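Local coordinates for single-stranded DNA-binding protein (Enterobacter phage Enc34, PDB 5ODK), which probably binds single-stranded DNA through an OB fold, most likely during phage DNA replication, at residues H78-F91 / P151-A164. Residues are numbered along the deposited sequence; the frame is centred on the assembly and turned at random.
Sequences HKTGALKVAPSMLF and PWSQENKYGKRINA
His78 sits edge-on between two side chains of strand 151-156. Its ND1 lies 2.7 Å from Ser153 OG in a hydrogen bond. At the other end of the same edge, NE2 donates to Glu155 OE1 at 2.9 Å. That bond is bent, with an N-H...O angle of 149°. It stays near the ring plane but meets the oxygen on its anti side, tilted well out of the carboxylate plane. These two bonds fix the rotation of the imidazole. Thr80 OG1 donates to the syn lone pair of the same OE1 and helps hold the carboxylate. Leu83 covers one ring face, with CD2 over its centre; Lys79 CG lies toward the rim of the opposite face. Leu83 CD1 fills the corner formed by the Glu155 carboxylate carbon and the Lys160 methylenes. The host is the hairpin of strands 144-156 and 159-173 in this OB-fold protein, closed by a type I turn from Asn156 to Gly159. Loop 78-91, which follows helix 61-76, crosses the face that carries Ser153, Glu155 and Lys160, then runs beside strand 159-164. Val85 sets CG1 against the Lys160 carbonyl and CG2 against Ile162 CG1. Ile162 sits in the corner formed by Val85 and Leu90, its CB 3.8 Å from Leu90 CD2 and its side chain alongside. A single beta bridge joins Leu90 to Ile162, and Ile162 N donates to Met89 O. The Met89 chain folds back at its two outer torsions, which lays CE over the centre of the Arg161 guanidinium face. At the far end, Phe91 presses one ring face on Ala164, whose CB stands 3.7 Å from the ring centroid in a CH-pi contact. Pro151 CG packs obliquely against Phe91 CE2.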
loop_
_atom_site.group_PDB
_atom_site.type_symbol
_atom_site.label_atom_id
_atom_site.label_comp_id
_atom_site.label_asym_id
_atom_site.label_seq_id
_atom_site.Cartn_x
_atom_site.Cartn_y
_atom_site.Cartn_z
ATOM N N HIS A 78 -17.140 -10.600 -0.550
ATOM C CA HIS A 78 -17.703 -9.683 0.414
ATOM C C HIS A 78 -18.804 -10.316 1.269
ATOM O O HIS A 78 -19.567 -11.163 0.815
ATOM C CB HIS A 78 -18.187 -8.440 -0.301
ATOM C CG HIS A 78 -18.831 -7.439 0.586
ATOM N ND1 HIS A 78 -18.140 -6.748 1.565
ATOM C CD2 HIS A 78 -20.112 -7.006 0.644
ATOM C CE1 HIS A 78 -18.979 -5.925 2.171
ATOM N NE2 HIS A 78 -20.187 -6.066 1.639
ATOM N N LYS A 79 -18.906 -9.886 2.528
ATOM C CA LYS A 79 -19.779 -10.572 3.468
ATOM C C LYS A 79 -21.273 -10.499 3.214
ATOM O O LYS A 79 -22.019 -11.315 3.775
ATOM C CB LYS A 79 -19.444 -10.174 4.899
ATOM C CG LYS A 79 -19.699 -8.720 5.204
ATOM C CD LYS A 79 -19.319 -8.436 6.651
ATOM C CE LYS A 79 -19.270 -6.964 6.942
ATOM N NZ LYS A 79 -19.085 -6.744 8.389
ATOM N N THR A 80 -21.730 -9.538 2.407
ATOM C CA THR A 80 -23.155 -9.527 2.018
ATOM C C THR A 80 -23.412 -10.126 0.639
ATOM O O THR A 80 -24.530 -10.010 0.108
ATOM C CB THR A 80 -23.754 -8.132 2.080
ATOM O OG1 THR A 80 -23.174 -7.346 1.051
ATOM C CG2 THR A 80 -23.529 -7.490 3.451
ATOM N N GLY A 81 -22.422 -10.842 0.106
ATOM C CA GLY A 81 -22.421 -11.368 -1.260
ATOM C C GLY A 81 -21.597 -10.479 -2.147
ATOM O O GLY A 81 -21.079 -9.420 -1.721
ATOM N N ALA A 82 -21.419 -10.896 -3.383
ATOM C CA ALA A 82 -20.568 -10.163 -4.306
ATOM C C ALA A 82 -20.911 -8.675 -4.317
ATOM O O ALA A 82 -22.093 -8.278 -4.386
ATOM C CB ALA A 82 -20.666 -10.750 -5.703
ATOM N N LEU A 83 -19.863 -7.859 -4.194
ATOM C CA LEU A 83 -19.994 -6.420 -4.074
ATOM C C LEU A 83 -19.560 -5.767 -5.389
ATOM O O LEU A 83 -18.510 -6.103 -5.937
ATOM C CB LEU A 83 -19.087 -5.914 -2.970
ATOM C CG LEU A 83 -19.217 -4.451 -2.550
ATOM C CD1 LEU A 83 -20.580 -4.195 -1.923
ATOM C CD2 LEU A 83 -18.129 -4.099 -1.587
ATOM N N LYS A 84 -20.347 -4.822 -5.884
ATOM C CA LYS A 84 -19.957 -4.041 -7.050
ATOM C C LYS A 84 -19.309 -2.741 -6.558
ATOM O O LYS A 84 -19.885 -2.048 -5.728
ATOM C CB LYS A 84 -21.170 -3.734 -7.932
ATOM C CG LYS A 84 -21.948 -4.941 -8.444
ATOM C CD LYS A 84 -23.121 -4.555 -9.360
ATOM C CE LYS A 84 -23.766 -5.762 -9.998
ATOM N NZ LYS A 84 -24.704 -5.337 -11.080
ATOM N N VAL A 85 -18.122 -2.424 -7.078
ATOM C CA VAL A 85 -17.397 -1.218 -6.684
ATOM C C VAL A 85 -16.887 -0.487 -7.920
ATOM O O VAL A 85 -16.250 -1.094 -8.783
ATOM C CB VAL A 85 -16.213 -1.580 -5.738
ATOM C CG1 VAL A 85 -15.455 -0.352 -5.315
ATOM C CG2 VAL A 85 -16.722 -2.330 -4.516
ATOM N N ALA A 86 -17.145 0.817 -7.977
ATOM C CA ALA A 86 -16.704 1.637 -9.102
ATOM C C ALA A 86 -15.201 1.865 -8.980
ATOM O O ALA A 86 -14.668 1.882 -7.867
ATOM C CB ALA A 86 -17.430 2.965 -9.109
ATOM N N PRO A 87 -14.502 2.054 -10.109
ATOM C CA PRO A 87 -13.052 2.338 -10.010
ATOM C C PRO A 87 -12.664 3.501 -9.094
ATOM O O PRO A 87 -11.602 3.473 -8.448
ATOM C CB PRO A 87 -12.668 2.655 -11.464
ATOM C CG PRO A 87 -13.649 1.865 -12.278
ATOM C CD PRO A 87 -14.941 1.960 -11.520
ATOM N N SER A 88 -13.513 4.509 -8.974
ATOM C CA SER A 88 -13.213 5.640 -8.083
ATOM C C SER A 88 -13.178 5.296 -6.607
ATOM O O SER A 88 -12.723 6.100 -5.816
ATOM C CB SER A 88 -14.214 6.774 -8.272
ATOM O OG SER A 88 -15.503 6.360 -7.861
ATOM N N MET A 89 -13.657 4.104 -6.256
ATOM C CA MET A 89 -13.784 3.655 -4.888
ATOM C C MET A 89 -12.834 2.502 -4.575
ATOM O O MET A 89 -12.998 1.819 -3.573
ATOM C CB MET A 89 -15.257 3.290 -4.638
ATOM C CG MET A 89 -16.183 4.492 -4.798
ATOM S SD MET A 89 -15.907 5.713 -3.499
ATOM C CE MET A 89 -17.135 5.185 -2.305
ATOM N N LEU A 90 -11.794 2.365 -5.391
ATOM C CA LEU A 90 -10.720 1.401 -5.134
ATOM C C LEU A 90 -9.512 2.088 -4.490
ATOM O O LEU A 90 -9.268 3.270 -4.695
ATOM C CB LEU A 90 -10.265 0.734 -6.455
ATOM C CG LEU A 90 -11.320 0.023 -7.265
ATOM C CD1 LEU A 90 -10.711 -0.486 -8.574
ATOM C CD2 LEU A 90 -11.990 -1.072 -6.467
ATOM N N PHE A 91 -8.712 1.276 -3.808
ATOM C CA PHE A 91 -7.502 1.797 -3.148
ATOM C C PHE A 91 -6.374 2.133 -4.118
ATOM O O PHE A 91 -5.356 2.673 -3.683
ATOM C CB PHE A 91 -6.985 0.810 -2.084
ATOM C CG PHE A 91 -6.492 -0.519 -2.614
ATOM C CD1 PHE A 91 -5.223 -0.646 -3.116
ATOM C CD2 PHE A 91 -7.299 -1.654 -2.565
ATOM C CE1 PHE A 91 -4.751 -1.860 -3.573
ATOM C CE2 PHE A 91 -6.834 -2.873 -3.011
ATOM C CZ PHE A 91 -5.539 -2.980 -3.491
ATOM N N PRO A 151 -6.148 -6.412 0.454
ATOM C CA PRO A 151 -7.452 -5.761 0.242
ATOM C C PRO A 151 -8.515 -6.214 1.252
ATOM O O PRO A 151 -8.430 -7.299 1.854
ATOM C CB PRO A 151 -7.855 -6.282 -1.135
ATOM C CG PRO A 151 -6.589 -6.674 -1.804
ATOM C CD PRO A 151 -5.794 -7.295 -0.681
ATOM N N TRP A 152 -9.523 -5.373 1.418
ATOM C CA TRP A 152 -10.749 -5.710 2.141
ATOM C C TRP A 152 -11.892 -4.894 1.547
ATOM O O TRP A 152 -11.676 -3.852 0.950
ATOM C CB TRP A 152 -10.616 -5.496 3.653
ATOM C CG TRP A 152 -10.340 -4.131 4.128
ATOM C CD1 TRP A 152 -9.115 -3.511 4.184
ATOM C CD2 TRP A 152 -11.279 -3.232 4.704
ATOM N NE1 TRP A 152 -9.236 -2.269 4.726
ATOM C CE2 TRP A 152 -10.545 -2.072 5.100
ATOM C CE3 TRP A 152 -12.651 -3.294 4.980
ATOM C CZ2 TRP A 152 -11.153 -0.982 5.724
ATOM C CZ3 TRP A 152 -13.252 -2.198 5.636
ATOM C CH2 TRP A 152 -12.496 -1.052 5.987
ATOM N N SER A 153 -13.098 -5.404 1.731
ATOM C CA SER A 153 -14.275 -4.801 1.152
ATOM C C SER A 153 -15.097 -4.084 2.211
ATOM O O SER A 153 -15.219 -4.541 3.352
ATOM C CB SER A 153 -15.110 -5.853 0.420
ATOM O OG SER A 153 -15.418 -6.925 1.275
ATOM N N GLN A 154 -15.687 -2.969 1.803
ATOM C CA GLN A 154 -16.497 -2.153 2.687
ATOM C C GLN A 154 -17.796 -1.738 2.026
ATOM O O GLN A 154 -17.790 -1.320 0.886
ATOM C CB GLN A 154 -15.687 -0.956 3.149
ATOM C CG GLN A 154 -16.345 -0.129 4.245
ATOM C CD GLN A 154 -15.421 0.969 4.701
ATOM O OE1 GLN A 154 -14.834 1.668 3.860
ATOM N NE2 GLN A 154 -15.300 1.144 6.017
ATOM N N GLU A 155 -18.879 -1.848 2.772
ATOM C CA GLU A 155 -20.183 -1.434 2.304
ATOM C C GLU A 155 -20.920 -0.810 3.478
ATOM O O GLU A 155 -21.245 -1.491 4.460
ATOM C CB GLU A 155 -20.933 -2.654 1.793
ATOM C CG GLU A 155 -22.347 -2.399 1.295
ATOM C CD GLU A 155 -23.102 -3.662 0.954
ATOM O OE1 GLU A 155 -22.726 -4.752 1.443
ATOM O OE2 GLU A 155 -24.087 -3.563 0.205
ATOM N N ASN A 156 -21.117 0.501 3.407
ATOM C CA ASN A 156 -21.828 1.232 4.446
ATOM C C ASN A 156 -22.488 2.458 3.845
ATOM O O ASN A 156 -22.468 2.643 2.632
ATOM C CB ASN A 156 -20.898 1.542 5.635
ATOM C CG ASN A 156 -19.727 2.453 5.275
ATOM O OD1 ASN A 156 -19.809 3.274 4.367
ATOM N ND2 ASN A 156 -18.603 2.271 5.972
ATOM N N LYS A 157 -23.063 3.301 4.688
ATOM C CA LYS A 157 -23.782 4.460 4.182
ATOM C C LYS A 157 -22.892 5.455 3.411
ATOM O O LYS A 157 -23.397 6.275 2.667
ATOM C CB LYS A 157 -24.523 5.162 5.320
ATOM C CG LYS A 157 -23.656 5.829 6.360
ATOM C CD LYS A 157 -24.528 6.317 7.505
ATOM C CE LYS A 157 -23.737 7.147 8.485
ATOM N NZ LYS A 157 -24.541 7.447 9.701
ATOM N N TYR A 158 -21.577 5.389 3.604
ATOM C CA TYR A 158 -20.674 6.268 2.889
ATOM C C TYR A 158 -20.244 5.732 1.541
ATOM O O TYR A 158 -19.555 6.428 0.816
ATOM C CB TYR A 158 -19.438 6.576 3.739
ATOM C CG TYR A 158 -19.777 7.178 5.067
ATOM C CD1 TYR A 158 -20.025 8.527 5.182
ATOM C CD2 TYR A 158 -19.865 6.394 6.209
ATOM C CE1 TYR A 158 -20.354 9.091 6.412
ATOM C CE2 TYR A 158 -20.201 6.939 7.431
ATOM C CZ TYR A 158 -20.445 8.283 7.528
ATOM O OH TYR A 158 -20.766 8.824 8.750
ATOM N N GLY A 159 -20.625 4.494 1.237
ATOM C CA GLY A 159 -20.397 3.885 -0.077
ATOM C C GLY A 159 -19.833 2.480 -0.026
ATOM O O GLY A 159 -19.680 1.874 1.046
ATOM N N LYS A 160 -19.523 1.999 -1.215
ATOM C CA LYS A 160 -19.002 0.677 -1.452
ATOM C C LYS A 160 -17.577 0.809 -1.974
ATOM O O LYS A 160 -17.346 1.503 -2.957
ATOM C CB LYS A 160 -19.839 -0.044 -2.492
ATOM C CG LYS A 160 -21.270 -0.324 -2.064
ATOM C CD LYS A 160 -22.113 -0.946 -3.196
ATOM C CE LYS A 160 -23.558 -1.256 -2.845
ATOM N NZ LYS A 160 -24.293 -1.654 -4.088
ATOM N N ARG A 161 -16.621 0.184 -1.279
ATOM C CA ARG A 161 -15.198 0.406 -1.554
ATOM C C ARG A 161 -14.439 -0.900 -1.492
ATOM O O ARG A 161 -14.838 -1.841 -0.765
ATOM C CB ARG A 161 -14.557 1.387 -0.539
ATOM C CG ARG A 161 -15.096 2.821 -0.549
ATOM C CD ARG A 161 -14.384 3.700 0.498
ATOM N NE ARG A 161 -14.600 5.164 0.344
ATOM C CZ ARG A 161 -15.626 5.875 0.836
ATOM N NH1 ARG A 161 -16.592 5.319 1.557
ATOM N NH2 ARG A 161 -15.692 7.182 0.602
ATOM N N ILE A 162 -13.306 -0.944 -2.201
ATOM C CA ILE A 162 -12.278 -1.935 -1.901
ATOM C C ILE A 162 -11.086 -1.131 -1.370
ATOM O O ILE A 162 -10.511 -0.304 -2.066
ATOM C CB ILE A 162 -11.842 -2.800 -3.097
ATOM C CG1 ILE A 162 -13.066 -3.512 -3.747
ATOM C CG2 ILE A 162 -10.794 -3.810 -2.667
ATOM C CD1 ILE A 162 -13.800 -4.481 -2.842
ATOM N N ASN A 163 -10.757 -1.395 -0.115
ATOM C CA ASN A 163 -9.704 -0.717 0.619
ATOM C C ASN A 163 -8.510 -1.641 0.730
ATOM O O ASN A 163 -8.583 -2.835 0.415
ATOM C CB ASN A 163 -10.224 -0.373 2.017
ATOM C CG ASN A 163 -11.362 0.580 2.011
ATOM O OD1 ASN A 163 -11.396 1.501 1.208
ATOM N ND2 ASN A 163 -12.355 0.300 2.860
ATOM N N ALA A 164 -7.391 -1.108 1.241
ATOM C CA ALA A 164 -6.190 -1.903 1.482
ATOM C C ALA A 164 -5.727 -1.722 2.943
ATOM O O ALA A 164 -5.509 -0.585 3.390
ATOM C CB ALA A 164 -5.072 -1.513 0.547
HETATM O O HOH W 1 -23.056 -4.309 -4.925
HETATM O O HOH W 2 -18.439 1.966 -5.539
HETATM O O HOH W 3 -11.017 2.735 -1.504
#